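Local coordinates for sensor protein (Bacteroides thetaiotaomicron, PDB 2X7X), which binds beta-D-fructose through this periplasmic domain of a hybrid two-component sensor, whose kinase part probably passes the signal on by histidine phosphorylation, at residues Val63-Thr77 and Ile88-Asp100. Residues are numbered along the deposited sequence; the frame is centred on the assembly and turned at random.
Sequences VDLLIISANEAAPMT and IPVILVDRKILSD. With FRU (beta-D-fructofuranose), chain E.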
# COMPACT_ATOMS: atom_id res chain seq x y z
N VAL A 63 29.28 -23.56 1.88
CA VAL A 63 28.47 -22.58 1.14
C VAL A 63 29.28 -21.31 0.87
O VAL A 63 30.20 -20.97 1.63
CB VAL A 63 27.13 -22.21 1.86
CG1 VAL A 63 26.17 -23.39 1.87
CG2 VAL A 63 27.39 -21.70 3.29
N ASP A 64 28.94 -20.62 -0.20
CA ASP A 64 29.68 -19.43 -0.62
C ASP A 64 29.39 -18.21 0.26
O ASP A 64 30.20 -17.29 0.34
CB ASP A 64 29.41 -19.13 -2.10
CG ASP A 64 29.82 -20.29 -3.01
OD1 ASP A 64 31.02 -20.63 -3.06
OD2 ASP A 64 28.93 -20.87 -3.68
N LEU A 65 28.22 -18.21 0.91
CA LEU A 65 27.78 -17.11 1.77
C LEU A 65 26.72 -17.57 2.75
O LEU A 65 25.90 -18.45 2.45
CB LEU A 65 27.26 -15.93 0.93
CG LEU A 65 27.05 -14.57 1.62
CD1 LEU A 65 27.36 -13.41 0.67
CD2 LEU A 65 25.65 -14.42 2.21
N LEU A 66 26.74 -16.96 3.93
CA LEU A 66 25.81 -17.32 5.00
C LEU A 66 24.94 -16.15 5.44
O LEU A 66 25.45 -15.09 5.81
CB LEU A 66 26.58 -17.90 6.19
CG LEU A 66 25.72 -18.51 7.30
CD1 LEU A 66 26.33 -19.80 7.81
CD2 LEU A 66 25.51 -17.51 8.43
N ILE A 67 23.63 -16.35 5.39
CA ILE A 67 22.66 -15.40 5.93
C ILE A 67 22.06 -15.99 7.20
O ILE A 67 21.45 -17.06 7.18
CB ILE A 67 21.53 -15.07 4.91
CG1 ILE A 67 22.09 -14.34 3.69
CG2 ILE A 67 20.46 -14.19 5.54
CD1 ILE A 67 21.19 -14.43 2.48
N ILE A 68 22.26 -15.29 8.31
CA ILE A 68 21.73 -15.75 9.60
C ILE A 68 20.97 -14.68 10.38
O ILE A 68 21.33 -13.49 10.38
CB ILE A 68 22.85 -16.37 10.51
CG1 ILE A 68 22.25 -16.93 11.80
CG2 ILE A 68 23.91 -15.34 10.85
CD1 ILE A 68 23.22 -17.61 12.71
N SER A 69 19.91 -15.12 11.04
CA SER A 69 19.20 -14.33 12.04
C SER A 69 19.39 -14.99 13.42
O SER A 69 18.75 -15.99 13.73
CB SER A 69 17.72 -14.21 11.67
OG SER A 69 16.95 -13.90 12.81
N ALA A 70 20.26 -14.40 14.24
CA ALA A 70 20.72 -15.01 15.50
C ALA A 70 19.66 -15.12 16.62
O ALA A 70 19.29 -14.12 17.23
CB ALA A 70 21.96 -14.28 16.01
N ASN A 71 19.23 -16.35 16.90
CA ASN A 71 18.13 -16.63 17.84
C ASN A 71 18.20 -15.89 19.16
O ASN A 71 17.22 -15.28 19.59
CB ASN A 71 18.02 -18.13 18.11
CG ASN A 71 16.82 -18.49 18.97
OD1 ASN A 71 15.68 -18.31 18.56
ND2 ASN A 71 17.08 -19.01 20.16
N GLU A 72 19.35 -15.97 19.81
CA GLU A 72 19.67 -15.15 20.95
C GLU A 72 21.07 -14.65 20.68
O GLU A 72 21.83 -15.32 19.99
CB GLU A 72 19.62 -15.96 22.24
CG GLU A 72 18.29 -16.65 22.46
CD GLU A 72 18.07 -17.09 23.89
OE1 GLU A 72 17.84 -18.30 24.10
OE2 GLU A 72 18.10 -16.24 24.79
N ALA A 73 21.41 -13.48 21.22
CA ALA A 73 22.67 -12.80 20.89
C ALA A 73 23.91 -13.50 21.41
O ALA A 73 24.83 -13.81 20.65
CB ALA A 73 22.63 -11.35 21.36
N ALA A 74 23.93 -13.74 22.72
CA ALA A 74 25.08 -14.34 23.39
C ALA A 74 25.46 -15.75 22.90
O ALA A 74 26.59 -15.96 22.45
CB ALA A 74 24.88 -14.32 24.92
N PRO A 75 24.51 -16.72 22.96
CA PRO A 75 24.85 -18.10 22.60
C PRO A 75 25.28 -18.26 21.15
O PRO A 75 26.08 -19.14 20.86
CB PRO A 75 23.56 -18.86 22.84
CG PRO A 75 22.81 -18.02 23.83
CD PRO A 75 23.10 -16.63 23.40
N MET A 76 24.78 -17.41 20.26
CA MET A 76 25.12 -17.58 18.86
C MET A 76 26.40 -16.86 18.43
O MET A 76 26.93 -17.12 17.34
CB MET A 76 23.94 -17.14 17.98
CG MET A 76 23.64 -18.13 16.85
SD MET A 76 23.28 -19.81 17.46
CE MET A 76 22.05 -19.46 18.71
N THR A 77 26.90 -15.96 19.27
CA THR A 77 28.10 -15.19 18.94
C THR A 77 29.30 -16.10 18.59
O THR A 77 29.84 -15.98 17.50
CB THR A 77 28.45 -14.14 20.03
OG1 THR A 77 27.41 -13.16 20.10
CG2 THR A 77 29.77 -13.43 19.72
N ILE A 88 34.28 -17.64 5.57
CA ILE A 88 32.94 -17.53 4.95
C ILE A 88 32.26 -16.17 5.24
O ILE A 88 32.16 -15.77 6.39
CB ILE A 88 31.98 -18.66 5.38
CG1 ILE A 88 32.51 -20.03 4.93
CG2 ILE A 88 30.60 -18.45 4.79
CD1 ILE A 88 31.81 -21.23 5.58
N PRO A 89 31.79 -15.47 4.19
CA PRO A 89 31.14 -14.17 4.44
C PRO A 89 29.74 -14.32 5.07
O PRO A 89 28.92 -15.10 4.57
CB PRO A 89 31.08 -13.53 3.04
CG PRO A 89 31.02 -14.67 2.11
CD PRO A 89 31.80 -15.80 2.75
N VAL A 90 29.50 -13.58 6.14
CA VAL A 90 28.28 -13.71 6.96
C VAL A 90 27.41 -12.45 6.90
O VAL A 90 27.89 -11.33 7.16
CB VAL A 90 28.60 -13.99 8.45
CG1 VAL A 90 27.31 -14.07 9.29
CG2 VAL A 90 29.47 -15.26 8.62
N ILE A 91 26.14 -12.62 6.56
CA ILE A 91 25.18 -11.51 6.65
C ILE A 91 24.23 -11.72 7.82
O ILE A 91 23.52 -12.75 7.90
CB ILE A 91 24.36 -11.29 5.36
CG1 ILE A 91 25.26 -10.89 4.19
CG2 ILE A 91 23.32 -10.20 5.60
CD1 ILE A 91 24.55 -10.80 2.85
N LEU A 92 24.24 -10.74 8.72
CA LEU A 92 23.29 -10.71 9.82
C LEU A 92 22.04 -9.99 9.37
O LEU A 92 22.10 -8.85 8.89
CB LEU A 92 23.89 -10.03 11.05
CG LEU A 92 25.18 -10.60 11.65
CD1 LEU A 92 25.58 -9.74 12.81
CD2 LEU A 92 25.04 -12.05 12.10
N VAL A 93 20.90 -10.67 9.53
CA VAL A 93 19.60 -10.06 9.29
C VAL A 93 18.78 -9.96 10.57
O VAL A 93 18.73 -10.92 11.36
CB VAL A 93 18.76 -10.85 8.25
CG1 VAL A 93 17.50 -10.08 7.92
CG2 VAL A 93 19.54 -11.05 6.99
N ASP A 94 18.14 -8.80 10.77
CA ASP A 94 17.08 -8.64 11.78
C ASP A 94 17.60 -8.76 13.22
O ASP A 94 17.61 -7.78 13.96
CB ASP A 94 15.87 -9.56 11.44
CG ASP A 94 15.15 -10.09 12.67
OD1 ASP A 94 14.70 -9.30 13.51
OD2 ASP A 94 15.00 -11.33 12.78
N ARG A 95 18.03 -9.95 13.64
CA ARG A 95 18.65 -10.11 14.95
C ARG A 95 20.16 -9.99 14.85
O ARG A 95 20.72 -10.26 13.79
CB ARG A 95 18.25 -11.43 15.57
CG ARG A 95 16.78 -11.62 15.55
CD ARG A 95 16.33 -12.66 16.54
NE ARG A 95 14.89 -12.84 16.40
CZ ARG A 95 14.19 -13.81 16.98
NH1 ARG A 95 14.78 -14.72 17.75
NH2 ARG A 95 12.90 -13.86 16.76
N LYS A 96 20.80 -9.58 15.94
CA LYS A 96 22.24 -9.29 15.96
C LYS A 96 23.00 -10.26 16.88
O LYS A 96 22.40 -11.03 17.64
CB LYS A 96 22.51 -7.88 16.49
CG LYS A 96 22.05 -6.68 15.67
CD LYS A 96 22.03 -5.48 16.61
CE LYS A 96 21.63 -4.19 15.95
NZ LYS A 96 21.34 -3.13 16.98
N ILE A 97 24.33 -10.19 16.82
CA ILE A 97 25.20 -10.86 17.78
C ILE A 97 25.94 -9.81 18.60
O ILE A 97 25.63 -8.61 18.51
CB ILE A 97 26.19 -11.84 17.10
CG1 ILE A 97 27.05 -11.13 16.06
CG2 ILE A 97 25.44 -13.02 16.49
CD1 ILE A 97 28.22 -11.94 15.56
N LEU A 98 26.92 -10.24 19.39
CA LEU A 98 27.58 -9.34 20.33
C LEU A 98 29.03 -8.99 19.97
O LEU A 98 29.80 -8.57 20.82
CB LEU A 98 27.49 -9.91 21.75
CG LEU A 98 26.06 -10.12 22.27
CD1 LEU A 98 26.08 -10.66 23.68
CD2 LEU A 98 25.22 -8.83 22.17
N SER A 99 29.38 -9.15 18.70
CA SER A 99 30.69 -8.74 18.22
C SER A 99 30.57 -8.28 16.78
O SER A 99 29.49 -8.30 16.21
CB SER A 99 31.70 -9.87 18.33
OG SER A 99 31.36 -10.91 17.44
N ASP A 100 31.70 -7.89 16.20
CA ASP A 100 31.73 -7.24 14.89
C ASP A 100 32.31 -8.19 13.85
O ASP A 100 32.75 -7.77 12.78
CB ASP A 100 32.56 -5.96 14.96
CG ASP A 100 34.03 -6.22 15.33
OD1 ASP A 100 34.36 -7.26 15.95
OD2 ASP A 100 34.86 -5.35 15.00
C1 FRU E . 9.53 -13.47 13.25
C2 FRU E . 9.52 -12.63 14.52
C3 FRU E . 8.70 -11.35 14.37
C4 FRU E . 9.53 -10.35 15.14
C5 FRU E . 10.94 -10.78 14.76
C6 FRU E . 12.04 -10.36 15.74
O1 FRU E . 9.99 -14.78 13.54
O2 FRU E . 9.06 -13.45 15.60
O3 FRU E . 7.36 -11.49 14.84
O4 FRU E . 9.24 -8.99 14.78
O5 FRU E . 10.86 -12.21 14.78
O6 FRU E . 13.33 -10.72 15.20
O HOH W 1 21.81 -12.48 13.00
O HOH W 2 19.75 -11.81 18.74
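L66, I67 and I68 lie beside V90, I91 and L92 as parallel neighbours in the beta-alpha-beta unit of strand 65-68, helix 73-85 and strand 90-93, inside the parallel sheet of one lobe of this periplasmic binding protein fold. Four backbone bonds zip the strands together: L66 N to P89 O, I91 N to L66 O (2.7 Å), I68 N to I91 O, and V93 N to I68 O.

Apolar side chains match across the strands on both faces of the sheet. On one, I67 and I91 run side by side, and I67 CG2 meets V93 CG2 at 3.6 Å; L255 and V252 of helix 249-260 cover I91 and I67 there. On the other, I68 CG2 touches L92 CD2 at 3.7 Å and also V90 CG1. Further on, I97 CG2 rests against the methyl of A70, while L98 spreads its two branches over A73 and A74.

Where the strands end, the polar contacts reach the sugar. D94 OD1 accepts from fructose O6 at 2.6 Å and also bonds Y245, while D94 OD2 takes the S69 hydroxyl from its anti side, 35° out of the carboxylate plane, and pairs with R20. R95, stretched out from CG to NE, sends NE to fructose O6 (2.9 Å) and NH2 to O5; its NH1 turns back to N71 O at 3.1 Å, so bonds to the N71 carbonyl and to the sugar together fix the guanidinium's rotation. One water bridges I68 O, A70 N and R95 O, donating to the two carbonyls and accepting from A70 N.

At the first turn of helix 73-85, T77 OG1 donates to A73 O; the same oxygen, T77 OG1, accepts the backbone N-H of L98, with L98 N 3.0 Å away.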